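Centrosomal protein of 104 kDa (Homo sapiens, PDB 5LPH) is required for building cilia and for structural integrity at the ciliary tip, and interacts with tubulin, this chain being its TOG domain. Local coordinates at residues Q185-N190 with H194-Q199. Numbering follows the deposited sequence.
Sequences QPLKAN and HLAMSQ
The side chains of L187 and Q199 pass each other head to tail, L187 pointing to the helix and Q199 to the loop, where the linker 185-190 runs beside the helix it leads into. This is a loop between two helices of the HEAT-repeat array that makes up the TOG domain: the chain leaves helix 178-183, runs as an irregular loop, extended from Q185 to K188, then turns at A189 and N190 and enters helix 193-210. L187 supplies most of the linker's share of the contact. With CG anti to the carbonyl carbon (chi1 -64°), its isobutyl group is carried over to the helix. Both methyls face the small side chain of A196, CD1 and CD2 of L187 each lying 4.1 Å from A196 CB. At this small residue the backbones are nearest, with the CA atoms of L187 and A196 6.5 Å apart. CD2 of L187 also lies against the Q199 amide, 3.4 Å from Q199 OE1. F225 of helix 219-229 touches both L187 and Q199, and V237 of helix 235-252 packs on A196, so the next two helices adjoin the contact. Q199 reaches back across with CG anti to its backbone N (chi1 -173°) and the rest of the chain extended, which carries the amide to the linker backbone. There its NE2 donates to two main-chain carbonyls, L183 O at the end of the preceding helix and Q185 O, tying the start of the linker to helix 193-210. The bond from Q199 NE2 to Q185 O is 2.8 Å long but bent, 140° at the hydrogen, with the donor lying in the carbonyl plane of Q185.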
ATOM      1  N   GLN A 185      -0.824  -8.779  -6.681  1.00 53.05           N
ATOM      2  CA  GLN A 185       0.343  -9.646  -6.542  1.00 55.76           C
ATOM      3  C   GLN A 185      -0.099 -10.887  -5.772  1.00 55.54           C
ATOM      4  O   GLN A 185      -0.812 -10.761  -4.773  1.00 53.01           O
ATOM      5  CB  GLN A 185       1.493  -8.931  -5.802  1.00 61.44           C
ATOM      6  CG  GLN A 185       2.856  -9.566  -6.036  1.00 68.97           C
ATOM      7  CD  GLN A 185       3.988  -8.834  -5.348  1.00 75.99           C
ATOM      8  OE1 GLN A 185       3.959  -7.610  -5.198  1.00 78.24           O
ATOM      9  NE2 GLN A 185       5.009  -9.585  -4.942  1.00 79.11           N
ATOM     10  N   PRO A 186       0.315 -12.089  -6.218  1.00 56.12           N
ATOM     11  CA  PRO A 186      -0.290 -13.276  -5.615  1.00 56.63           C
ATOM     12  C   PRO A 186       0.032 -13.451  -4.126  1.00 56.10           C
ATOM     13  O   PRO A 186       1.105 -13.057  -3.665  1.00 56.03           O
ATOM     14  CB  PRO A 186       0.294 -14.440  -6.434  1.00 57.90           C
ATOM     15  CG  PRO A 186       1.110 -13.831  -7.526  1.00 58.15           C
ATOM     16  CD  PRO A 186       1.449 -12.445  -7.088  1.00 57.77           C
ATOM     17  N   LEU A 187      -0.913 -14.034  -3.395  1.00 54.89           N
ATOM     18  CA  LEU A 187      -0.755 -14.289  -1.969  1.00 54.98           C
ATOM     19  C   LEU A 187       0.263 -15.402  -1.773  1.00 57.90           C
ATOM     20  O   LEU A 187       0.173 -16.445  -2.419  1.00 55.67           O
ATOM     21  CB  LEU A 187      -2.096 -14.677  -1.335  1.00 54.16           C
ATOM     22  CG  LEU A 187      -3.163 -13.573  -1.381  1.00 54.80           C
ATOM     23  CD1 LEU A 187      -4.563 -14.068  -1.035  1.00 56.10           C
ATOM     24  CD2 LEU A 187      -2.773 -12.415  -0.476  1.00 55.77           C
ATOM     25  N   LYS A 188       1.224 -15.167  -0.881  1.00 61.50           N
ATOM     26  CA  LYS A 188       2.288 -16.137  -0.599  1.00 65.60           C
ATOM     27  C   LYS A 188       1.703 -17.292   0.204  1.00 67.29           C
ATOM     28  O   LYS A 188       0.736 -17.106   0.952  1.00 69.85           O
ATOM     29  CB  LYS A 188       3.448 -15.492   0.173  1.00 65.38           C
ATOM     30  CG  LYS A 188       4.054 -14.284  -0.503  1.00 66.54           C
ATOM     31  CD  LYS A 188       5.183 -14.625  -1.454  1.00 68.55           C
ATOM     32  CE  LYS A 188       5.903 -13.357  -1.886  1.00 71.05           C
ATOM     33  NZ  LYS A 188       6.927 -13.618  -2.934  1.00 74.38           N
ATOM     34  N   ALA A 189       2.279 -18.479   0.027  1.00 69.14           N
ATOM     35  CA  ALA A 189       1.793 -19.703   0.678  1.00 71.72           C
ATOM     36  C   ALA A 189       1.750 -19.566   2.199  1.00 74.44           C
ATOM     37  O   ALA A 189       0.728 -19.847   2.824  1.00 75.18           O
ATOM     38  CB  ALA A 189       2.662 -20.890   0.285  1.00 72.64           C
ATOM     39  N   ASN A 190       2.857 -19.101   2.773  1.00 77.20           N
ATOM     40  CA  ASN A 190       2.985 -18.906   4.227  1.00 78.48           C
ATOM     41  C   ASN A 190       2.438 -17.556   4.748  1.00 78.45           C
ATOM     42  O   ASN A 190       2.747 -17.168   5.879  1.00 80.08           O
ATOM     43  CB  ASN A 190       4.457 -19.070   4.647  1.00 78.53           C
ATOM     44  CG  ASN A 190       5.352 -17.955   4.117  1.00 81.37           C
ATOM     45  OD1 ASN A 190       5.128 -17.435   3.021  1.00 84.01           O
ATOM     46  ND2 ASN A 190       6.373 -17.592   4.886  1.00 81.76           N
ATOM     47  N   HIS A 194      -4.478 -12.445   8.458  1.00 53.79           N
ATOM     48  CA  HIS A 194      -4.789 -11.009   8.432  1.00 52.03           C
ATOM     49  C   HIS A 194      -4.301 -10.310   7.166  1.00 48.14           C
ATOM     50  O   HIS A 194      -5.017  -9.495   6.593  1.00 46.86           O
ATOM     51  CB  HIS A 194      -4.192 -10.294   9.656  1.00 54.87           C
ATOM     52  CG  HIS A 194      -4.794 -10.714  10.963  1.00 57.36           C
ATOM     53  ND1 HIS A 194      -6.156 -10.803  11.163  1.00 57.98           N
ATOM     54  CD2 HIS A 194      -4.217 -11.044  12.143  1.00 58.35           C
ATOM     55  CE1 HIS A 194      -6.390 -11.186  12.405  1.00 57.16           C
ATOM     56  NE2 HIS A 194      -5.232 -11.337  13.021  1.00 58.30           N
ATOM     57  N   LEU A 195      -3.077 -10.624   6.750  1.00 46.85           N
ATOM     58  CA  LEU A 195      -2.465 -10.017   5.564  1.00 47.06           C
ATOM     59  C   LEU A 195      -3.256 -10.339   4.297  1.00 46.71           C
ATOM     60  O   LEU A 195      -3.569  -9.448   3.508  1.00 45.55           O
ATOM     61  CB  LEU A 195      -1.021 -10.504   5.413  1.00 46.76           C
ATOM     62  CG  LEU A 195      -0.151  -9.834   4.347  1.00 47.01           C
ATOM     63  CD1 LEU A 195       0.160  -8.394   4.719  1.00 46.92           C
ATOM     64  CD2 LEU A 195       1.137 -10.622   4.160  1.00 46.85           C
ATOM     65  N   ALA A 196      -3.581 -11.619   4.127  1.00 48.48           N
ATOM     66  CA  ALA A 196      -4.362 -12.094   2.978  1.00 47.95           C
ATOM     67  C   ALA A 196      -5.762 -11.469   2.905  1.00 47.93           C
ATOM     68  O   ALA A 196      -6.183 -11.022   1.830  1.00 47.40           O
ATOM     69  CB  ALA A 196      -4.463 -13.612   3.010  1.00 48.19           C
HETATM   70  N   MSE A 197      -6.461 -11.438   4.044  1.00 48.26           N
HETATM   71  CA  MSE A 197      -7.835 -10.868   4.131  1.00 49.77           C
HETATM   72  C   MSE A 197      -7.823  -9.388   3.845  1.00 46.40           C
HETATM   73  O   MSE A 197      -8.715  -8.894   3.156  1.00 44.09           O
HETATM   74  CB  MSE A 197      -8.571 -11.178   5.456  1.00 55.72           C
HETATM   75  CG  MSE A 197     -10.026 -11.686   5.320  1.00 61.53           C
HETATM   76 SE   MSE A 197     -10.175 -13.218   4.081  1.00 69.48          SE
HETATM   77  CE  MSE A 197      -9.149 -14.412   5.268  1.00 69.31           C
ATOM     78  N   SER A 198      -6.803  -8.676   4.334  1.00 44.16           N
ATOM     79  CA  SER A 198      -6.677  -7.235   4.090  1.00 41.80           C
ATOM     80  C   SER A 198      -6.424  -6.914   2.618  1.00 38.88           C
ATOM     81  O   SER A 198      -7.023  -5.990   2.082  1.00 37.28           O
ATOM     82  CB  SER A 198      -5.567  -6.615   4.947  1.00 41.92           C
ATOM     83  OG  SER A 198      -5.922  -6.589   6.325  1.00 44.64           O
ATOM     84  N   GLN A 199      -5.537  -7.670   1.977  1.00 37.87           N
ATOM     85  CA  GLN A 199      -5.241  -7.475   0.555  1.00 39.51           C
ATOM     86  C   GLN A 199      -6.488  -7.701  -0.313  1.00 40.76           C
ATOM     87  O   GLN A 199      -6.767  -6.934  -1.230  1.00 40.09           O
ATOM     88  CB  GLN A 199      -4.104  -8.396   0.102  1.00 38.85           C
ATOM     89  CG  GLN A 199      -3.644  -8.124  -1.324  1.00 39.96           C
ATOM     90  CD  GLN A 199      -2.381  -8.867  -1.725  1.00 39.99           C
ATOM     91  OE1 GLN A 199      -1.583  -9.276  -0.884  1.00 40.65           O
ATOM     92  NE2 GLN A 199      -2.191  -9.035  -3.027  1.00 41.71           N
TER